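Local structure of type-iv like pilin ttha1222 (Thermus thermophilus, 5G2F) at residues A[56-64]-A[73-81]. The protein is a type IV pilin-like protein, here as its soluble part, probably taking part in DNA uptake during natural competence. Residues are numbered along the deposited sequence; the frame is centred on the assembly and turned at random.
Sequences NALDYVIEA and KVVYKSSDG
Asp59 meets Ser78 and Ser79 where an antiparallel beta hairpin, strands 60-66 and 73-77 of the pilin sheet packed on helix 3-19, runs out into loops. Its carboxylate lies against Ser79 CB, while OD1 takes a bond from a water that also bonds Ser78 OG; a short acid suits this partly exposed spot, where its oxygens can meet both the water and the Asn56 amide. The other oxygen, OD2, receives Asn56 ND2, and Asn56 OD1 takes Leu58 N, closing an Asx turn, and also Asp59 N, which completes an Asx motif.

At Tyr60 the usual backbone pair is altered: Tyr60 O still accepts from Ser78 N, but Tyr60 N donates to the hydroxyl Ser78 OG, 2.9 Å away and almost straight (170°). Serine fits because its hydroxyl accepts this bond in place of a backbone carbonyl, while CB lies over the centre of the Tyr60 ring, a CH-pi contact 3.5 Å from the centroid. With CG between backbone N and carbonyl carbon (chi1 55°), the ring is brought over Ser78, and Tyr60 OH bonds Glu19 of the helix. A leucine here would probably leave Glu19 without that hydroxyl and Ser78 CB without its aromatic face. Tyr60 CE1 also meets the edge of the Tyr76 ring at CE2, 3.9 Å off.

On the face away from the helix, beta-branched Val61 presses CG1 on Val75 CG1 (3.6 Å) and runs alongside the aliphatic stem of Lys77. Ile62 turns back to the helix side, pairing through two backbone bonds with Tyr76 and placing CD1 near Tyr76 CD2. Glu63 shares the face of Val61, where the extended Lys73 chain reaches across in a salt bridge, NZ to Glu63 OE1, whose modelled length is doubtfully short. Ala64, small enough for its buried position, exchanges two backbone bonds with Val74, N to O each way, and its CB rests 3.9 Å from Val74 CG2.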
# COMPACT_ATOMS: atom_id res chain seq x y z
N ASN A 56 -10.81 -6.02 -11.97
CA ASN A 56 -11.53 -7.20 -11.50
C ASN A 56 -10.51 -7.98 -10.66
O ASN A 56 -9.43 -7.44 -10.38
CB ASN A 56 -12.10 -7.97 -12.69
CG ASN A 56 -11.05 -8.32 -13.73
OD1 ASN A 56 -10.15 -9.10 -13.48
ND2 ASN A 56 -11.17 -7.73 -14.93
N ALA A 57 -10.78 -9.21 -10.29
CA ALA A 57 -9.82 -9.98 -9.45
C ALA A 57 -8.56 -10.38 -10.18
O ALA A 57 -7.59 -10.77 -9.56
CB ALA A 57 -10.52 -11.22 -8.91
N LEU A 58 -8.58 -10.37 -11.52
CA LEU A 58 -7.42 -10.79 -12.27
C LEU A 58 -6.59 -9.63 -12.86
O LEU A 58 -5.39 -9.76 -12.93
CB LEU A 58 -7.81 -11.67 -13.45
CG LEU A 58 -8.46 -13.04 -13.19
CD1 LEU A 58 -8.77 -13.69 -14.54
CD2 LEU A 58 -7.54 -13.88 -12.35
N ASP A 59 -7.24 -8.56 -13.28
CA ASP A 59 -6.62 -7.58 -14.17
C ASP A 59 -6.36 -6.28 -13.43
O ASP A 59 -7.19 -5.78 -12.73
CB ASP A 59 -7.52 -7.24 -15.41
CG ASP A 59 -7.88 -8.44 -16.26
OD1 ASP A 59 -7.06 -9.40 -16.40
OD2 ASP A 59 -9.01 -8.38 -16.80
N TYR A 60 -5.18 -5.72 -13.66
CA TYR A 60 -4.81 -4.45 -13.05
C TYR A 60 -4.19 -3.52 -14.08
O TYR A 60 -3.71 -3.96 -15.15
CB TYR A 60 -3.82 -4.65 -11.87
CG TYR A 60 -2.58 -5.40 -12.20
CD1 TYR A 60 -1.46 -4.76 -12.73
CD2 TYR A 60 -2.53 -6.77 -12.07
CE1 TYR A 60 -0.32 -5.48 -13.07
CE2 TYR A 60 -1.38 -7.48 -12.39
CZ TYR A 60 -0.29 -6.83 -12.87
OH TYR A 60 0.83 -7.54 -13.29
N VAL A 61 -4.13 -2.24 -13.69
CA VAL A 61 -3.48 -1.22 -14.45
C VAL A 61 -2.59 -0.45 -13.50
O VAL A 61 -3.05 -0.01 -12.43
CB VAL A 61 -4.50 -0.24 -15.07
CG1 VAL A 61 -3.79 0.76 -15.96
CG2 VAL A 61 -5.51 -1.00 -15.91
N ILE A 62 -1.33 -0.31 -13.88
CA ILE A 62 -0.39 0.51 -13.12
C ILE A 62 -0.21 1.83 -13.85
O ILE A 62 0.09 1.82 -15.05
CB ILE A 62 1.00 -0.17 -13.00
CG1 ILE A 62 0.86 -1.55 -12.35
CG2 ILE A 62 1.96 0.71 -12.24
CD1 ILE A 62 2.04 -2.46 -12.60
N GLU A 63 -0.33 2.93 -13.14
CA GLU A 63 -0.09 4.26 -13.69
C GLU A 63 0.99 4.93 -12.91
O GLU A 63 0.89 5.01 -11.68
CB GLU A 63 -1.32 5.13 -13.55
CG GLU A 63 -2.50 4.74 -14.41
CD GLU A 63 -3.72 5.53 -14.02
OE1 GLU A 63 -3.89 6.67 -14.53
OE2 GLU A 63 -4.49 5.04 -13.14
N ALA A 64 2.04 5.33 -13.60
CA ALA A 64 3.13 6.02 -12.93
C ALA A 64 3.39 7.36 -13.61
O ALA A 64 3.40 7.43 -14.83
CB ALA A 64 4.36 5.15 -12.94
N LYS A 73 3.81 10.22 -18.27
CA LYS A 73 3.05 9.14 -17.65
C LYS A 73 3.34 7.81 -18.37
O LYS A 73 3.44 7.76 -19.60
CB LYS A 73 1.56 9.47 -17.73
CG LYS A 73 0.74 8.73 -16.71
CD LYS A 73 -0.75 9.03 -16.85
CE LYS A 73 -1.57 8.17 -15.89
NZ LYS A 73 -3.01 8.52 -15.90
N VAL A 74 3.50 6.74 -17.61
CA VAL A 74 3.53 5.43 -18.21
C VAL A 74 2.42 4.57 -17.62
O VAL A 74 2.09 4.68 -16.43
CB VAL A 74 4.86 4.70 -18.11
CG1 VAL A 74 5.89 5.45 -18.94
CG2 VAL A 74 5.30 4.57 -16.68
N VAL A 75 1.85 3.72 -18.48
CA VAL A 75 0.73 2.88 -18.09
C VAL A 75 0.99 1.43 -18.52
O VAL A 75 1.29 1.17 -19.68
CB VAL A 75 -0.55 3.40 -18.76
CG1 VAL A 75 -1.76 2.56 -18.38
CG2 VAL A 75 -0.79 4.84 -18.41
N TYR A 76 0.89 0.50 -17.56
CA TYR A 76 0.97 -0.94 -17.81
C TYR A 76 -0.39 -1.55 -17.59
O TYR A 76 -1.01 -1.29 -16.56
CB TYR A 76 1.99 -1.63 -16.90
CG TYR A 76 2.08 -3.10 -17.13
CD1 TYR A 76 2.80 -3.63 -18.18
CD2 TYR A 76 1.35 -3.97 -16.36
CE1 TYR A 76 2.81 -4.99 -18.44
CE2 TYR A 76 1.42 -5.33 -16.55
CZ TYR A 76 2.15 -5.84 -17.59
OH TYR A 76 2.12 -7.19 -17.81
N LYS A 77 -0.85 -2.36 -18.53
CA LYS A 77 -2.13 -3.08 -18.42
C LYS A 77 -1.83 -4.57 -18.41
O LYS A 77 -1.30 -5.12 -19.41
CB LYS A 77 -3.06 -2.72 -19.62
CG LYS A 77 -3.52 -1.26 -19.55
CD LYS A 77 -4.32 -0.80 -20.77
CE LYS A 77 -4.55 0.69 -20.66
NZ LYS A 77 -5.28 1.25 -21.84
N SER A 78 -2.17 -5.24 -17.32
CA SER A 78 -1.90 -6.67 -17.24
C SER A 78 -2.71 -7.50 -18.23
O SER A 78 -2.24 -8.56 -18.68
CB SER A 78 -2.15 -7.24 -15.83
OG SER A 78 -3.54 -7.24 -15.51
N SER A 79 -3.89 -6.99 -18.63
CA SER A 79 -4.75 -7.77 -19.49
C SER A 79 -4.14 -7.99 -20.87
O SER A 79 -4.32 -9.08 -21.43
CB SER A 79 -6.15 -7.16 -19.67
OG SER A 79 -6.08 -5.81 -20.15
N ASP A 80 -3.47 -6.99 -21.39
CA ASP A 80 -2.86 -7.06 -22.73
C ASP A 80 -1.34 -7.00 -22.74
O ASP A 80 -0.70 -7.08 -23.81
CB ASP A 80 -3.51 -6.07 -23.71
CG ASP A 80 -3.25 -4.62 -23.39
OD1 ASP A 80 -2.43 -4.33 -22.51
OD2 ASP A 80 -3.85 -3.77 -24.11
N GLY A 81 -0.77 -6.86 -21.55
CA GLY A 81 0.68 -6.79 -21.37
C GLY A 81 1.35 -5.61 -22.02
O GLY A 81 2.56 -5.64 -22.32
O HOH W 1 -4.47 -9.64 -16.22
O HOH W 2 -5.45 -4.93 -17.26